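Local coordinates for protein tannase (Fusobacterium nucleatum subsp. nucleatum ATCC 25586, PDB 6YQ4) that acts as a tannase that detoxifies gallotannins, probably by hydrolysing their ester bonds, and holds a bound magnesium ion, at residues I51-P54 with E55-N59; G96-N99 with S100-A104; S352-F356 with D357-A361; A453-A456 with L457-N461. All blocks are in the same frame, centred on the assembly; numbering follows the deposited sequence.

Interaction 1. Residues I51-P54 with E55-N59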
loop_
_atom_site.group_PDB
_atom_site.type_symbol
_atom_site.label_atom_id
_atom_site.label_comp_id
_atom_site.label_asym_id
_atom_site.label_seq_id
_atom_site.Cartn_x
_atom_site.Cartn_y
_atom_site.Cartn_z
ATOM N N ILE A 51 5.870 0.418 20.706
ATOM C CA ILE A 51 4.832 -0.506 21.147
ATOM C C ILE A 51 4.010 0.171 22.236
ATOM O O ILE A 51 4.565 0.660 23.225
ATOM C CB ILE A 51 5.431 -1.825 21.653
ATOM C CG1 ILE A 51 6.120 -2.564 20.508
ATOM C CG2 ILE A 51 4.351 -2.679 22.300
ATOM C CD1 ILE A 51 6.702 -3.894 20.949
ATOM N N TYR A 52 2.695 0.208 22.046
ATOM C CA TYR A 52 1.765 0.803 22.995
ATOM C C TYR A 52 0.798 -0.260 23.498
ATOM O O TYR A 52 0.186 -0.982 22.698
ATOM C CB TYR A 52 1.000 1.946 22.348
ATOM C CG TYR A 52 1.908 2.981 21.747
ATOM C CD1 TYR A 52 2.640 3.843 22.559
ATOM C CD2 TYR A 52 2.057 3.090 20.369
ATOM C CE1 TYR A 52 3.470 4.796 22.018
ATOM C CE2 TYR A 52 2.883 4.041 19.822
ATOM C CZ TYR A 52 3.582 4.895 20.651
ATOM O OH TYR A 52 4.410 5.837 20.103
ATOM N N ILE A 53 0.663 -0.363 24.813
ATOM C CA ILE A 53 -0.212 -1.371 25.402
ATOM C C ILE A 53 -1.200 -0.702 26.355
ATOM O O ILE A 53 -0.783 0.094 27.216
ATOM C CB ILE A 53 0.609 -2.444 26.127
ATOM C CG1 ILE A 53 1.724 -2.950 25.215
ATOM C CG2 ILE A 53 -0.301 -3.577 26.644
ATOM C CD1 ILE A 53 2.432 -4.169 25.774
ATOM N N PRO A 54 -2.500 -0.985 26.247
ATOM C CA PRO A 54 -3.459 -0.394 27.192
ATOM C C PRO A 54 -3.116 -0.708 28.645
ATOM O O PRO A 54 -2.625 -1.791 28.979
ATOM C CB PRO A 54 -4.794 -1.015 26.776
ATOM C CG PRO A 54 -4.615 -1.323 25.316
ATOM C CD PRO A 54 -3.174 -1.761 25.189
ATOM N N GLU A 55 -3.372 0.279 29.512
ATOM C CA GLU A 55 -3.043 0.151 30.926
ATOM C C GLU A 55 -3.862 -0.941 31.600
ATOM O O GLU A 55 -3.401 -1.552 32.572
ATOM C CB GLU A 55 -3.239 1.512 31.615
ATOM C CG GLU A 55 -2.965 1.570 33.129
ATOM C CD GLU A 55 -1.524 1.265 33.525
ATOM O OE1 GLU A 55 -0.659 1.152 32.638
ATOM O OE2 GLU A 55 -1.253 1.138 34.739
ATOM N N GLU A 56 -5.073 -1.203 31.097
ATOM C CA GLU A 56 -5.901 -2.286 31.627
ATOM C C GLU A 56 -5.162 -3.617 31.654
ATOM O O GLU A 56 -5.397 -4.438 32.546
ATOM C CB GLU A 56 -7.176 -2.432 30.785
ATOM C CG GLU A 56 -8.239 -1.371 31.038
ATOM C CD GLU A 56 -7.957 -0.040 30.340
ATOM O OE1 GLU A 56 -8.821 0.856 30.442
ATOM O OE2 GLU A 56 -6.891 0.110 29.695
ATOM N N TYR A 57 -4.278 -3.853 30.684
ATOM C CA TYR A 57 -3.621 -5.142 30.499
ATOM C C TYR A 57 -2.489 -5.385 31.490
ATOM O O TYR A 57 -1.837 -6.440 31.423
ATOM C CB TYR A 57 -3.116 -5.242 29.063
ATOM C CG TYR A 57 -4.248 -5.260 28.046
ATOM C CD1 TYR A 57 -5.569 -5.446 28.448
ATOM C CD2 TYR A 57 -3.996 -5.095 26.694
ATOM C CE1 TYR A 57 -6.600 -5.454 27.531
ATOM C CE2 TYR A 57 -5.019 -5.115 25.768
ATOM C CZ TYR A 57 -6.317 -5.292 26.191
ATOM O OH TYR A 57 -7.330 -5.305 25.261
ATOM N N PHE A 58 -2.252 -4.435 32.403
ATOM C CA PHE A 58 -1.339 -4.598 33.525
ATOM C C PHE A 58 -2.068 -4.631 34.862
ATOM O O PHE A 58 -1.425 -4.726 35.910
ATOM C CB PHE A 58 -0.292 -3.478 33.509
ATOM C CG PHE A 58 0.484 -3.423 32.231
ATOM C CD1 PHE A 58 1.649 -4.160 32.081
ATOM C CD2 PHE A 58 0.029 -2.662 31.160
ATOM C CE1 PHE A 58 2.354 -4.129 30.891
ATOM C CE2 PHE A 58 0.732 -2.622 29.966
ATOM C CZ PHE A 58 1.901 -3.351 29.838
ATOM N N ASN A 59 -3.395 -4.563 34.847
ATOM C CA ASN A 59 -4.206 -4.616 36.055
ATOM C C ASN A 59 -5.269 -5.706 35.964
ATOM O O ASN A 59 -6.265 -5.643 36.691
ATOM C CB ASN A 59 -4.869 -3.261 36.324
ATOM C CG ASN A 59 -3.893 -2.095 36.261
ATOM O OD1 ASN A 59 -3.188 -1.910 35.269
ATOM N ND2 ASN A 59 -3.867 -1.286 37.315
#
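A short 3-10 turn follows strand 48-54, and P54 and Y57 close it. Y57 N donates to P54 O at 3.1 Å. The donor sits above the carbonyl plane, 53° out of it. P54 also packs against the Y57 ring. Its CB lies over one face of that ring, offset toward the rim, and P54 CD is 3.7 Å from Y57 CD2. I53 meets the same ring at its edge, with I53 CG2 4.0 Å from Y57 CD2. This methyl also reaches F58, and I53 CG2 is 3.6 Å from F58 CE2. The I53 and F58 side chains cross at about a right angle. I53 CG1 stays beside its own backbone N (chi1 -50°), which turns CG2 toward the two aromatics. P54 O also comes within 3.5 Å of F58 CD2, at an oblique angle to the ring. R30 forms a salt bridge with E55 OE1 and a cation-pi contact with F58, while Y57 OH bonds to G108 O. The strand end and turn together sit against strand 26-36 through F58 and E55, strand 110-114 through I53, and helix 100-106 through P54.

Interaction 2. Residues G96-N99 with S100-A104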
loop_
_atom_site.group_PDB
_atom_site.type_symbol
_atom_site.label_atom_id
_atom_site.label_comp_id
_atom_site.label_asym_id
_atom_site.label_seq_id
_atom_site.Cartn_x
_atom_site.Cartn_y
_atom_site.Cartn_z
ATOM N N GLY A 96 -8.018 16.547 13.538
ATOM C CA GLY A 96 -8.243 16.762 14.948
ATOM C C GLY A 96 -8.895 15.600 15.656
ATOM O O GLY A 96 -9.199 15.712 16.852
ATOM N N LYS A 97 -9.140 14.497 14.960
ATOM C CA LYS A 97 -9.727 13.316 15.565
ATOM C C LYS A 97 -8.637 12.285 15.817
ATOM O O LYS A 97 -7.521 12.386 15.305
ATOM C CB LYS A 97 -10.844 12.741 14.677
ATOM C CG LYS A 97 -11.964 13.741 14.326
ATOM C CD LYS A 97 -13.357 13.211 14.710
ATOM C CE LYS A 97 -14.323 14.348 15.076
ATOM N NZ LYS A 97 -15.151 14.057 16.288
ATOM N N ALA A 98 -8.981 11.291 16.631
ATOM C CA ALA A 98 -8.062 10.219 16.988
ATOM C C ALA A 98 -7.423 9.624 15.752
ATOM O O ALA A 98 -8.113 9.293 14.786
ATOM C CB ALA A 98 -8.821 9.132 17.745
ATOM N N ASN A 99 -6.099 9.482 15.779
ATOM C CA ASN A 99 -5.440 8.756 14.705
ATOM C C ASN A 99 -5.651 7.248 14.901
ATOM O O ASN A 99 -6.286 6.803 15.870
ATOM C CB ASN A 99 -3.971 9.186 14.588
ATOM C CG ASN A 99 -3.024 8.488 15.566
ATOM O OD1 ASN A 99 -3.423 7.741 16.467
ATOM N ND2 ASN A 99 -1.738 8.789 15.410
ATOM N N SER A 100 -5.106 6.451 13.970
ATOM C CA SER A 100 -5.416 5.029 13.933
ATOM C C SER A 100 -4.886 4.286 15.156
ATOM O O SER A 100 -5.507 3.311 15.604
ATOM C CB SER A 100 -4.873 4.425 12.637
ATOM O OG SER A 100 -3.468 4.356 12.663
ATOM N N LEU A 101 -3.748 4.729 15.702
ATOM C CA LEU A 101 -3.175 4.073 16.873
ATOM C C LEU A 101 -3.968 4.401 18.127
ATOM O O LEU A 101 -4.175 3.531 18.986
ATOM C CB LEU A 101 -1.715 4.493 17.056
ATOM C CG LEU A 101 -0.667 3.973 16.073
ATOM C CD1 LEU A 101 -0.808 4.606 14.677
ATOM C CD2 LEU A 101 0.729 4.199 16.650
ATOM N N THR A 102 -4.387 5.668 18.268
ATOM C CA THR A 102 -5.285 6.037 19.361
ATOM C C THR A 102 -6.605 5.280 19.259
ATOM O O THR A 102 -7.153 4.821 20.266
ATOM C CB THR A 102 -5.560 7.538 19.335
ATOM O OG1 THR A 102 -4.337 8.277 19.495
ATOM C CG2 THR A 102 -6.553 7.916 20.419
ATOM N N TYR A 103 -7.141 5.166 18.043
ATOM C CA TYR A 103 -8.343 4.376 17.825
ATOM C C TYR A 103 -8.119 2.931 18.257
ATOM O O TYR A 103 -8.938 2.352 18.983
ATOM C CB TYR A 103 -8.761 4.455 16.352
ATOM C CG TYR A 103 -10.256 4.302 16.174
ATOM C CD1 TYR A 103 -10.858 3.044 16.283
ATOM C CD2 TYR A 103 -11.071 5.409 15.933
ATOM C CE1 TYR A 103 -12.232 2.887 16.165
ATOM C CE2 TYR A 103 -12.448 5.260 15.804
ATOM C CZ TYR A 103 -13.023 3.989 15.924
ATOM O OH TYR A 103 -14.386 3.820 15.801
ATOM N N ALA A 104 -6.991 2.346 17.839
ATOM C CA ALA A 104 -6.687 0.966 18.188
ATOM C C ALA A 104 -6.642 0.776 19.705
ATOM O O ALA A 104 -7.246 -0.162 20.245
ATOM C CB ALA A 104 -5.371 0.542 17.533
#
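N99 receives two backbone N-H groups from the first turn of helix 100-106. T102 N donates to N99 OD1 at 2.9 Å. That bond is almost straight, 176° at the hydrogen, and T102 N lies nearly in line with the side-chain carbonyl. Y103 N donates to N99 O, also at 2.9 Å. This is the first i to i+4 bond of the helix. The N99 side chain can bend back over the helix start because CG stands between its backbone N and carbonyl carbon, the crowded position (chi1 83°). The other arm of the amide is held too: N99 ND2 donates to T89 O. With both ends bonded, the amide plane has little freedom to turn.

T102 OG1 comes within 3.2 Å of N99 OD1, but its hydrogen-bond partner is G91 O. T102 CG2, anti to the backbone N, touches A98 CB at 3.7 Å; A98 directly precedes the N-cap. L101 CB is 3.7 Å from N99 OD1, and Y103 CB is 3.4 Å from N99 O. One carbon thus lies beside each acceptor oxygen.

The partial positive charge of the helix start would probably strengthen the bond to N99 OD1, the side-chain cap. This is a classic asparagine N-cap. The helix it starts connects strand 73-76 to its parallel neighbour 110-114, a beta-alpha-beta crossover consistent with helix A of the alpha/beta-hydrolase fold.

Interaction 3. Residues S352-F356 with D357-A361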
loop_
_atom_site.group_PDB
_atom_site.type_symbol
_atom_site.label_atom_id
_atom_site.label_comp_id
_atom_site.label_asym_id
_atom_site.label_seq_id
_atom_site.Cartn_x
_atom_site.Cartn_y
_atom_site.Cartn_z
ATOM N N SER A 352 1.630 11.395 -16.029
ATOM C CA SER A 352 1.940 11.359 -17.447
ATOM C C SER A 352 2.660 10.064 -17.814
ATOM O O SER A 352 3.434 9.534 -17.014
ATOM C CB SER A 352 2.808 12.558 -17.841
ATOM O OG SER A 352 2.237 13.746 -17.336
ATOM N N PRO A 353 2.458 9.564 -19.031
ATOM C CA PRO A 353 2.967 8.237 -19.392
ATOM C C PRO A 353 4.440 8.277 -19.755
ATOM O O PRO A 353 4.877 9.163 -20.501
ATOM C CB PRO A 353 2.111 7.863 -20.614
ATOM C CG PRO A 353 1.838 9.185 -21.273
ATOM C CD PRO A 353 1.825 10.242 -20.181
ATOM N N PRO A 354 5.235 7.285 -19.317
ATOM C CA PRO A 354 4.829 6.164 -18.453
ATOM C C PRO A 354 4.780 6.561 -16.974
ATOM O O PRO A 354 5.760 7.038 -16.427
ATOM C CB PRO A 354 5.918 5.096 -18.702
ATOM C CG PRO A 354 6.648 5.556 -19.941
ATOM C CD PRO A 354 6.550 7.048 -19.942
ATOM N N ALA A 355 3.638 6.316 -16.339
ATOM C CA ALA A 355 3.343 6.889 -15.028
ATOM C C ALA A 355 4.288 6.407 -13.919
ATOM O O ALA A 355 4.505 7.135 -12.945
ATOM C CB ALA A 355 1.890 6.566 -14.659
ATOM N N PHE A 356 4.824 5.189 -14.015
ATOM C CA PHE A 356 5.681 4.623 -12.976
ATOM C C PHE A 356 7.122 4.424 -13.432
ATOM O O PHE A 356 8.047 4.885 -12.748
ATOM C CB PHE A 356 5.083 3.300 -12.458
ATOM C CG PHE A 356 3.735 3.477 -11.818
ATOM C CD1 PHE A 356 2.583 3.498 -12.598
ATOM C CD2 PHE A 356 3.623 3.694 -10.459
ATOM C CE1 PHE A 356 1.355 3.717 -12.041
ATOM C CE2 PHE A 356 2.382 3.903 -9.889
ATOM C CZ PHE A 356 1.243 3.909 -10.683
ATOM N N ASP A 357 7.363 3.772 -14.577
ATOM C CA ASP A 357 8.729 3.651 -15.103
ATOM C C ASP A 357 8.971 4.734 -16.163
ATOM O O ASP A 357 8.851 4.486 -17.374
ATOM C CB ASP A 357 8.995 2.256 -15.659
ATOM C CG ASP A 357 10.482 2.008 -15.879
ATOM O OD1 ASP A 357 11.246 2.965 -15.597
ATOM O OD2 ASP A 357 10.892 0.889 -16.305
ATOM N N SER A 358 9.348 5.938 -15.696
ATOM C CA SER A 358 9.620 7.080 -16.577
ATOM C C SER A 358 10.859 6.865 -17.435
ATOM O O SER A 358 11.831 6.240 -17.012
ATOM C CB SER A 358 9.837 8.370 -15.780
ATOM O OG SER A 358 8.991 8.447 -14.662
ATOM N N LEU A 359 10.841 7.470 -18.628
ATOM C CA LEU A 359 11.928 7.304 -19.592
ATOM C C LEU A 359 13.249 7.917 -19.127
ATOM O O LEU A 359 14.310 7.493 -19.597
ATOM C CB LEU A 359 11.538 7.909 -20.941
ATOM C CG LEU A 359 10.457 7.151 -21.697
ATOM C CD1 LEU A 359 10.430 7.586 -23.131
ATOM C CD2 LEU A 359 10.676 5.657 -21.588
ATOM N N ASP A 360 13.220 8.910 -18.242
ATOM C CA ASP A 360 14.438 9.459 -17.657
ATOM C C ASP A 360 14.719 8.897 -16.260
ATOM O O ASP A 360 15.579 9.433 -15.553
ATOM C CB ASP A 360 14.363 10.987 -17.610
ATOM C CG ASP A 360 13.306 11.494 -16.642
ATOM O OD1 ASP A 360 12.359 10.740 -16.342
ATOM O OD2 ASP A 360 13.413 12.656 -16.195
ATOM N N ALA A 361 13.983 7.856 -15.843
ATOM C CA ALA A 361 14.228 7.132 -14.587
ATOM C C ALA A 361 14.056 8.019 -13.357
ATOM O O ALA A 361 14.745 7.847 -12.359
ATOM C CB ALA A 361 15.619 6.480 -14.575
HETATM O O HOH W 1 6.586 9.588 -16.404
#
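The P354 ring lies against the carbonyl of D357. P354 CB is 3.3 Å from D357 O, and P354 CG is 3.5 Å from the same oxygen. This oxygen is satisfied by S383 OG of helix 381-394. The peptide bond before P354 is cis, which bends the chain sharply just before this contact. Further round the ring, P354 CD approaches L359 CG loosely, at 4.3 Å.

The chain doubles back at D357. S358 N donates weakly to F356 O at 3.4 Å. The backbone of D357 (phi -97°, psi 84°) fits an inverse gamma turn. A water bridges the fold of the loop. It donates to P354 O at 2.7 Å and also bonds to S358 OG at 3.2 Å. The S358 chi1 of -37° places OG beside the backbone N, within reach of the water. The chain then enters a type I beta turn from S358 to A361, closed by A361 N donating to S358 O at 2.9 Å.

The D216 carboxylate takes the N-H of F356 through OD1 and that of D357 through OD2. The D357 carboxylate is bonded in turn: OD1 to N366, and OD2 to T380 OG1 and F379 N. The loop is wedged among three helices: A355 and F356 meet helix 212-223, while P354 and L359 pack between helix 259-279 and helix 381-394.

Interaction 4. Residues A453-A456 with L457-N461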
loop_
_atom_site.group_PDB
_atom_site.type_symbol
_atom_site.label_atom_id
_atom_site.label_comp_id
_atom_site.label_asym_id
_atom_site.label_seq_id
_atom_site.Cartn_x
_atom_site.Cartn_y
_atom_site.Cartn_z
ATOM N N ALA A 453 -7.885 -3.736 -8.042
ATOM C CA ALA A 453 -8.871 -4.749 -8.457
ATOM C C ALA A 453 -8.204 -6.075 -8.799
ATOM O O ALA A 453 -8.683 -7.146 -8.384
ATOM C CB ALA A 453 -9.680 -4.274 -9.671
ATOM N N ILE A 454 -7.107 -6.029 -9.577
ATOM C CA ILE A 454 -6.381 -7.256 -9.922
ATOM C C ILE A 454 -5.826 -7.934 -8.671
ATOM O O ILE A 454 -5.847 -9.163 -8.557
ATOM C CB ILE A 454 -5.268 -6.952 -10.934
ATOM C CG1 ILE A 454 -5.842 -6.795 -12.343
ATOM C CG2 ILE A 454 -4.157 -8.006 -10.870
ATOM C CD1 ILE A 454 -4.822 -6.146 -13.275
ATOM N N LEU A 455 -5.320 -7.158 -7.708
ATOM C CA LEU A 455 -4.886 -7.771 -6.451
ATOM C C LEU A 455 -6.057 -8.467 -5.761
ATOM O O LEU A 455 -5.954 -9.629 -5.343
ATOM C CB LEU A 455 -4.291 -6.716 -5.533
ATOM C CG LEU A 455 -3.838 -7.118 -4.137
ATOM C CD1 LEU A 455 -2.567 -7.914 -4.221
ATOM C CD2 LEU A 455 -3.610 -5.857 -3.320
ATOM N N ALA A 456 -7.184 -7.759 -5.647
ATOM C CA ALA A 456 -8.376 -8.315 -5.031
ATOM C C ALA A 456 -8.844 -9.579 -5.755
ATOM O O ALA A 456 -9.240 -10.555 -5.115
ATOM C CB ALA A 456 -9.466 -7.236 -4.990
ATOM N N LEU A 457 -8.762 -9.612 -7.084
ATOM C CA LEU A 457 -9.231 -10.812 -7.785
ATOM C C LEU A 457 -8.324 -11.997 -7.514
ATOM O O LEU A 457 -8.793 -13.134 -7.353
ATOM C CB LEU A 457 -9.315 -10.570 -9.288
ATOM C CG LEU A 457 -10.446 -9.660 -9.757
ATOM C CD1 LEU A 457 -10.114 -8.955 -11.096
ATOM C CD2 LEU A 457 -11.697 -10.461 -9.840
ATOM N N LYS A 458 -7.019 -11.752 -7.542
ATOM C CA LYS A 458 -6.039 -12.800 -7.317
ATOM C C LYS A 458 -6.214 -13.414 -5.943
ATOM O O LYS A 458 -6.149 -14.642 -5.788
ATOM C CB LYS A 458 -4.636 -12.218 -7.500
ATOM C CG LYS A 458 -3.526 -13.200 -7.323
ATOM C CD LYS A 458 -3.559 -14.243 -8.410
ATOM C CE LYS A 458 -2.500 -15.297 -8.137
ATOM N NZ LYS A 458 -2.735 -16.575 -8.906
ATOM N N LEU A 459 -6.504 -12.593 -4.938
ATOM C CA LEU A 459 -6.705 -13.142 -3.596
ATOM C C LEU A 459 -8.009 -13.946 -3.500
ATOM O O LEU A 459 -8.053 -15.009 -2.868
ATOM C CB LEU A 459 -6.693 -12.018 -2.568
ATOM C CG LEU A 459 -5.407 -11.238 -2.387
ATOM C CD1 LEU A 459 -5.690 -9.828 -1.868
ATOM C CD2 LEU A 459 -4.505 -11.985 -1.427
ATOM N N LYS A 460 -9.090 -13.443 -4.093
ATOM C CA LYS A 460 -10.335 -14.203 -4.110
ATOM C C LYS A 460 -10.166 -15.527 -4.839
ATOM O O LYS A 460 -10.662 -16.573 -4.383
ATOM C CB LYS A 460 -11.438 -13.375 -4.771
ATOM C CG LYS A 460 -11.792 -12.124 -4.008
ATOM C CD LYS A 460 -12.889 -11.374 -4.708
ATOM C CE LYS A 460 -14.264 -11.908 -4.338
ATOM N NZ LYS A 460 -14.966 -10.858 -3.561
ATOM N N ASN A 461 -9.476 -15.503 -5.987
ATOM C CA ASN A 461 -9.319 -16.719 -6.779
ATOM C C ASN A 461 -8.508 -17.765 -6.030
ATOM O O ASN A 461 -8.597 -18.956 -6.360
ATOM C CB ASN A 461 -8.673 -16.393 -8.125
ATOM C CG ASN A 461 -9.614 -15.642 -9.075
ATOM O OD1 ASN A 461 -9.197 -15.193 -10.130
ATOM N ND2 ASN A 461 -10.888 -15.525 -8.705
#
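The flat groups here are peptide units, and residues 457-460 meet the carbonyls of A453 to A456. L457 N donates to A453 O at 2.8 Å. K458 N donates to I454 O, and K460 N to A456 O. L459 N donates to L455 O at 3.0 Å. These are ordinary i to i+4 helix bonds.

Three side chains also lean on the oxygens. L457 CG is 3.4 Å from A453 O, L459 CG is 3.4 Å from L455 O, and K460 CG is 3.2 Å from A456 O. In each the CG lies beside the residue's own backbone N, as with L459 (chi1 -64°), and this folds it back over the preceding turn. K458 differs. Its CG is anti to the backbone N (chi1 -179°), so CB alone touches I454 O, at 3.5 Å. L455 and L459 lie side by side and point the same way, with L455 CG 4.0 Å from L459 CD1.

Both leucines touch I438 of strand 435-439, and L459 also touches W436. A456 packs on strand 465-469, the other strand of the beta-alpha-beta unit. A453, I454 and L457 meet helix 298-316.

In the fold
The four contacts follow one another along the chain. Interactions 1 and 2 touch, with Y52 CE2 3.8 Å from L101 CD2, and their centres are 16 Å apart. They join strand 48-54 to helix 100-106 beside strand 110-114. Interaction 4 lies at the other end of the same mixed sheet, on the helix that links strands 435-439 and 465-469, its centre about 37 Å from that of interaction 1. Interaction 3 is a loop packed among helices 212-223, 259-279 and 381-394, in the long segment between strands 202-206 and 435-439, about 47 Å from interaction 1 between centres. I53 of interaction 1 lies near M153, a magnesium ligand. The other three lie on a probable alpha/beta-hydrolase core.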